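Local coordinates for solute Binding Protein, BlMnBP1 in complex with mannotriose (Bifidobacterium, PDB 6FUV) that binds manno-oligosaccharides such as beta-mannotriose and probably delivers them to an ABC transporter for uptake by the bacterium, at residues A4-Y8 and P9-L13; P39-N42 and W43-I47. One frame throughout, in Å; residues are numbered along the deposited sequence.

Contact 1 (A4-Y8 and P9-L13); sequences AGVTY and PEIKL
Thr-7 and Glu-10 meet across a tight bend, which continues as a type I beta turn from Tyr-8 to Ile-11. The bend lies in the N-terminal loop, ahead of strand 22-28. Its buried side belongs to Ile-11 and Tyr-8, with Val-6 at the margin. There Val-6 CG1 lies 3.8 Å from Ile-11 CG1, and these two side chains cross at about a right angle. Ile-11 CG1 also rests against the Thr-7 carbonyl oxygen. Beyond the pair, Ile-11 touches Met-322 of helix 315-330. The Tyr-8 side chain leaves the turn with CG anti to the backbone N (chi1 177°). Its ring reaches Tyr-102 and Met-108, with Pro-9 N at the ring edge. The turn is closed by Ile-11 N donating to Tyr-8 O at 3.1 Å. This donor sits well above the carbonyl plane, 62° out of it. Lys-326 NZ donates to the same oxygen and also to Ile-11 O, which ties the turn to helix 315-330. The solvent side carries the exposed Glu-10. Its CG, beside the backbone N (chi1 -57°), sends an extended chain alongside Thr-7. A weak bond joins Glu-10 N to Thr-7 O. OE1 accepts from Thr-7 N at 2.9 Å, using the lone pair that faces away from OE2. Thr-7 OG1 gives the same OE1 a weak bond at 3.0 Å.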
loop_
_atom_site.group_PDB
_atom_site.type_symbol
_atom_site.label_atom_id
_atom_site.label_comp_id
_atom_site.label_asym_id
_atom_site.label_seq_id
_atom_site.Cartn_x
_atom_site.Cartn_y
_atom_site.Cartn_z
ATOM N N ALA A 4 -28.279 -5.531 10.167
ATOM C CA ALA A 4 -29.415 -5.232 9.291
ATOM C C ALA A 4 -29.657 -6.295 8.231
ATOM O O ALA A 4 -30.667 -6.242 7.526
ATOM C CB ALA A 4 -29.236 -3.896 8.573
ATOM N N GLY A 5 -28.777 -7.274 8.116
ATOM C CA GLY A 5 -28.934 -8.314 7.121
ATOM C C GLY A 5 -28.944 -7.799 5.694
ATOM O O GLY A 5 -29.328 -8.512 4.753
ATOM N N VAL A 6 -28.522 -6.551 5.520
ATOM C CA VAL A 6 -28.353 -5.975 4.193
ATOM C C VAL A 6 -26.914 -6.190 3.758
ATOM O O VAL A 6 -25.991 -5.756 4.449
ATOM C CB VAL A 6 -28.701 -4.482 4.188
ATOM C CG1 VAL A 6 -28.281 -3.853 2.865
ATOM C CG2 VAL A 6 -30.183 -4.307 4.437
ATOM N N THR A 7 -26.716 -6.864 2.627
ATOM C CA THR A 7 -25.362 -7.099 2.149
ATOM C C THR A 7 -25.020 -6.206 0.962
ATOM O O THR A 7 -25.889 -5.628 0.317
ATOM C CB THR A 7 -25.143 -8.571 1.768
ATOM O OG1 THR A 7 -25.938 -8.942 0.629
ATOM C CG2 THR A 7 -25.471 -9.486 2.912
ATOM N N TYR A 8 -23.728 -6.097 0.677
ATOM C CA TYR A 8 -23.255 -5.187 -0.370
ATOM C C TYR A 8 -23.797 -5.539 -1.754
ATOM O O TYR A 8 -24.247 -4.629 -2.469
ATOM C CB TYR A 8 -21.714 -5.165 -0.337
ATOM C CG TYR A 8 -21.006 -4.350 -1.380
ATOM C CD1 TYR A 8 -21.001 -4.733 -2.723
ATOM C CD2 TYR A 8 -20.288 -3.228 -1.034
ATOM C CE1 TYR A 8 -20.316 -3.961 -3.675
ATOM C CE2 TYR A 8 -19.624 -2.479 -1.987
ATOM C CZ TYR A 8 -19.637 -2.864 -3.302
ATOM O OH TYR A 8 -18.955 -2.072 -4.214
ATOM N N PRO A 9 -23.870 -6.811 -2.173
ATOM C CA PRO A 9 -24.449 -7.079 -3.504
ATOM C C PRO A 9 -25.898 -6.670 -3.575
ATOM O O PRO A 9 -26.403 -6.362 -4.653
ATOM C CB PRO A 9 -24.268 -8.599 -3.689
ATOM C CG PRO A 9 -23.116 -8.944 -2.774
ATOM C CD PRO A 9 -23.304 -8.024 -1.563
ATOM N N GLU A 10 -26.583 -6.645 -2.448
ATOM C CA GLU A 10 -28.000 -6.371 -2.467
ATOM C C GLU A 10 -28.308 -4.892 -2.508
ATOM O O GLU A 10 -29.460 -4.545 -2.787
ATOM C CB GLU A 10 -28.670 -6.967 -1.231
ATOM C CG GLU A 10 -28.496 -8.475 -1.028
ATOM C CD GLU A 10 -29.131 -8.944 0.267
ATOM O OE1 GLU A 10 -28.769 -8.416 1.353
ATOM O OE2 GLU A 10 -29.997 -9.833 0.196
ATOM N N ILE A 11 -27.315 -4.024 -2.297
ATOM C CA ILE A 11 -27.549 -2.586 -2.178
ATOM C C ILE A 11 -27.784 -1.959 -3.546
ATOM O O ILE A 11 -26.894 -1.936 -4.398
ATOM C CB ILE A 11 -26.376 -1.888 -1.477
ATOM C CG1 ILE A 11 -26.446 -2.110 0.031
ATOM C CG2 ILE A 11 -26.354 -0.449 -1.791
ATOM C CD1 ILE A 11 -25.163 -1.764 0.712
ATOM N N LYS A 12 -28.942 -1.353 -3.723
ATOM C CA LYS A 12 -29.246 -0.581 -4.932
ATOM C C LYS A 12 -29.104 0.912 -4.619
ATOM O O LYS A 12 -29.969 1.515 -3.980
ATOM C CB LYS A 12 -30.643 -0.907 -5.428
ATOM C CG LYS A 12 -30.802 -2.376 -5.816
ATOM C CD LYS A 12 -32.181 -2.613 -6.367
ATOM C CE LYS A 12 -32.323 -3.997 -6.908
ATOM N NZ LYS A 12 -33.753 -4.272 -7.262
ATOM N N LEU A 13 -27.997 1.497 -5.063
ATOM C CA LEU A 13 -27.673 2.871 -4.704
ATOM C C LEU A 13 -28.773 3.814 -5.180
ATOM O O LEU A 13 -29.212 3.762 -6.330
ATOM C CB LEU A 13 -26.313 3.264 -5.293
ATOM C CG LEU A 13 -25.044 2.726 -4.630
ATOM C CD1 LEU A 13 -23.809 3.108 -5.412
ATOM C CD2 LEU A 13 -24.939 3.206 -3.234
#

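Contact 2 (P39-N42 and W43-I47); sequences PGKN and WDAYI
Asn-42 is the N-cap of helix 43-53 and accepts from Ala-45 N, and Lys-41 lies across the ring of Tyr-46 beside it. The side chain of Asn-42 turns back over the first helical turn. Its CG sits between the backbone N and the carbonyl carbon (chi1 66°), and this brings OD1 over the start of the helix. Ala-45 N donates to that oxygen at 3.0 Å in an almost straight bond (170°). The backbone oxygen of Asn-42 takes Tyr-46 N at 3.3 Å, in the carbonyl plane. One residue thus receives two N-H groups of the first turn. The methyl of Ala-45 packs against both Asn-42 oxygens and also meets Lys-41 CG at 3.6 Å. Lys-41 runs on as an extended chain and crosses the Tyr-46 side chain at about a right angle. Its CG lies above the same ring near the rim. Further out, CE makes a CH-pi contact over the face, 3.8 Å from the ring centroid and 29° off the normal. NZ then reaches Glu-49 in a salt bridge further along the helix. Trp-43 points away from the cap and meets Phe-26 edge-to-face. Tyr-46 OH is hydrogen-bonded to Asn-337 ND2. It also donates to a water in the plane of the ring, and that water donates to Lys-41 O at 2.7 Å.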
loop_
_atom_site.group_PDB
_atom_site.type_symbol
_atom_site.label_atom_id
_atom_site.label_comp_id
_atom_site.label_asym_id
_atom_site.label_seq_id
_atom_site.Cartn_x
_atom_site.Cartn_y
_atom_site.Cartn_z
ATOM N N PRO A 39 -4.838 19.962 -2.130
ATOM C CA PRO A 39 -4.795 20.447 -3.514
ATOM C C PRO A 39 -5.525 19.556 -4.509
ATOM O O PRO A 39 -5.056 19.326 -5.616
ATOM C CB PRO A 39 -3.289 20.495 -3.794
ATOM C CG PRO A 39 -2.698 19.504 -2.939
ATOM C CD PRO A 39 -3.523 19.452 -1.697
ATOM N N GLY A 40 -6.629 19.014 -4.088
ATOM C CA GLY A 40 -7.481 18.209 -4.941
ATOM C C GLY A 40 -8.832 18.067 -4.311
ATOM O O GLY A 40 -9.293 18.930 -3.560
ATOM N N LYS A 41 -9.499 16.963 -4.623
ATOM C CA LYS A 41 -10.808 16.681 -4.045
ATOM C C LYS A 41 -10.633 16.074 -2.659
ATOM O O LYS A 41 -10.157 14.939 -2.539
ATOM C CB LYS A 41 -11.560 15.732 -4.958
ATOM C CG LYS A 41 -13.023 15.711 -4.817
ATOM C CD LYS A 41 -13.641 15.158 -6.127
ATOM C CE LYS A 41 -15.058 14.623 -5.869
ATOM N NZ LYS A 41 -15.696 14.230 -7.138
ATOM N N ASN A 42 -11.021 16.821 -1.615
ATOM C CA ASN A 42 -10.920 16.330 -0.247
ATOM C C ASN A 42 -12.169 15.545 0.174
ATOM O O ASN A 42 -13.128 15.377 -0.577
ATOM C CB ASN A 42 -10.664 17.474 0.739
ATOM C CG ASN A 42 -11.818 18.437 0.844
ATOM O OD1 ASN A 42 -12.863 18.256 0.226
ATOM N ND2 ASN A 42 -11.637 19.468 1.657
ATOM N N TRP A 43 -12.157 15.068 1.410
ATOM C CA TRP A 43 -13.255 14.231 1.874
ATOM C C TRP A 43 -14.594 14.948 1.784
ATOM O O TRP A 43 -15.605 14.343 1.415
ATOM C CB TRP A 43 -13.001 13.778 3.306
ATOM C CG TRP A 43 -11.925 12.793 3.498
ATOM C CD1 TRP A 43 -10.867 12.888 4.368
ATOM C CD2 TRP A 43 -11.775 11.518 2.842
ATOM N NE1 TRP A 43 -10.081 11.751 4.291
ATOM C CE2 TRP A 43 -10.607 10.912 3.347
ATOM C CE3 TRP A 43 -12.493 10.845 1.849
ATOM C CZ2 TRP A 43 -10.146 9.688 2.898
ATOM C CZ3 TRP A 43 -12.047 9.606 1.429
ATOM C CH2 TRP A 43 -10.881 9.051 1.937
ATOM N N ASP A 44 -14.647 16.217 2.167
ATOM C CA ASP A 44 -15.947 16.897 2.222
ATOM C C ASP A 44 -16.556 17.025 0.826
ATOM O O ASP A 44 -17.758 16.839 0.625
ATOM C CB ASP A 44 -15.815 18.291 2.861
ATOM C CG ASP A 44 -15.617 18.253 4.373
ATOM O OD1 ASP A 44 -16.001 17.278 5.034
ATOM O OD2 ASP A 44 -15.062 19.203 4.896
ATOM N N ALA A 45 -15.721 17.319 -0.152
ATOM C CA ALA A 45 -16.134 17.303 -1.547
ATOM C C ALA A 45 -16.766 15.975 -1.956
ATOM O O ALA A 45 -17.753 15.948 -2.696
ATOM C CB ALA A 45 -14.912 17.596 -2.422
ATOM N N TYR A 46 -16.202 14.857 -1.513
ATOM C CA TYR A 46 -16.824 13.590 -1.865
ATOM C C TYR A 46 -18.134 13.436 -1.106
ATOM O O TYR A 46 -19.123 12.904 -1.628
ATOM C CB TYR A 46 -15.890 12.402 -1.567
ATOM C CG TYR A 46 -14.740 12.248 -2.516
ATOM C CD1 TYR A 46 -14.930 11.777 -3.785
ATOM C CD2 TYR A 46 -13.463 12.547 -2.136
ATOM C CE1 TYR A 46 -13.854 11.664 -4.685
ATOM C CE2 TYR A 46 -12.388 12.402 -3.029
ATOM C CZ TYR A 46 -12.596 11.970 -4.275
ATOM O OH TYR A 46 -11.542 11.821 -5.152
ATOM N N ILE A 47 -18.131 13.841 0.159
ATOM C CA ILE A 47 -19.297 13.605 0.989
ATOM C C ILE A 47 -20.459 14.462 0.491
ATOM O O ILE A 47 -21.612 14.019 0.442
ATOM C CB ILE A 47 -18.935 13.868 2.463
ATOM C CG1 ILE A 47 -17.971 12.775 2.938
ATOM C CG2 ILE A 47 -20.222 13.983 3.300
ATOM C CD1 ILE A 47 -17.268 13.055 4.191
HETATM O O HOH W 1 -9.509 12.936 -4.153
#

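How the contacts relate
Contact 1 comes first along the chain, and contact 2 follows after strand 22-28. Their centres are 25 Å apart and their nearest atoms about 11 Å, so they do not touch. Both belong to one lobe of the two-lobed solute-binding-protein fold, built round the mixed sheet that holds strands 22-28 and 57-63. Contact 1 turns the N-terminal loop beside helix 315-330, far out from the chain centre. Contact 2 starts helix 43-53, which packs on strand 57-63, the parallel neighbour of strand 22-28. The Trp-43 side chain of contact 2 is about 8 Å from a bound mannose, which places this helix start near the sugar site.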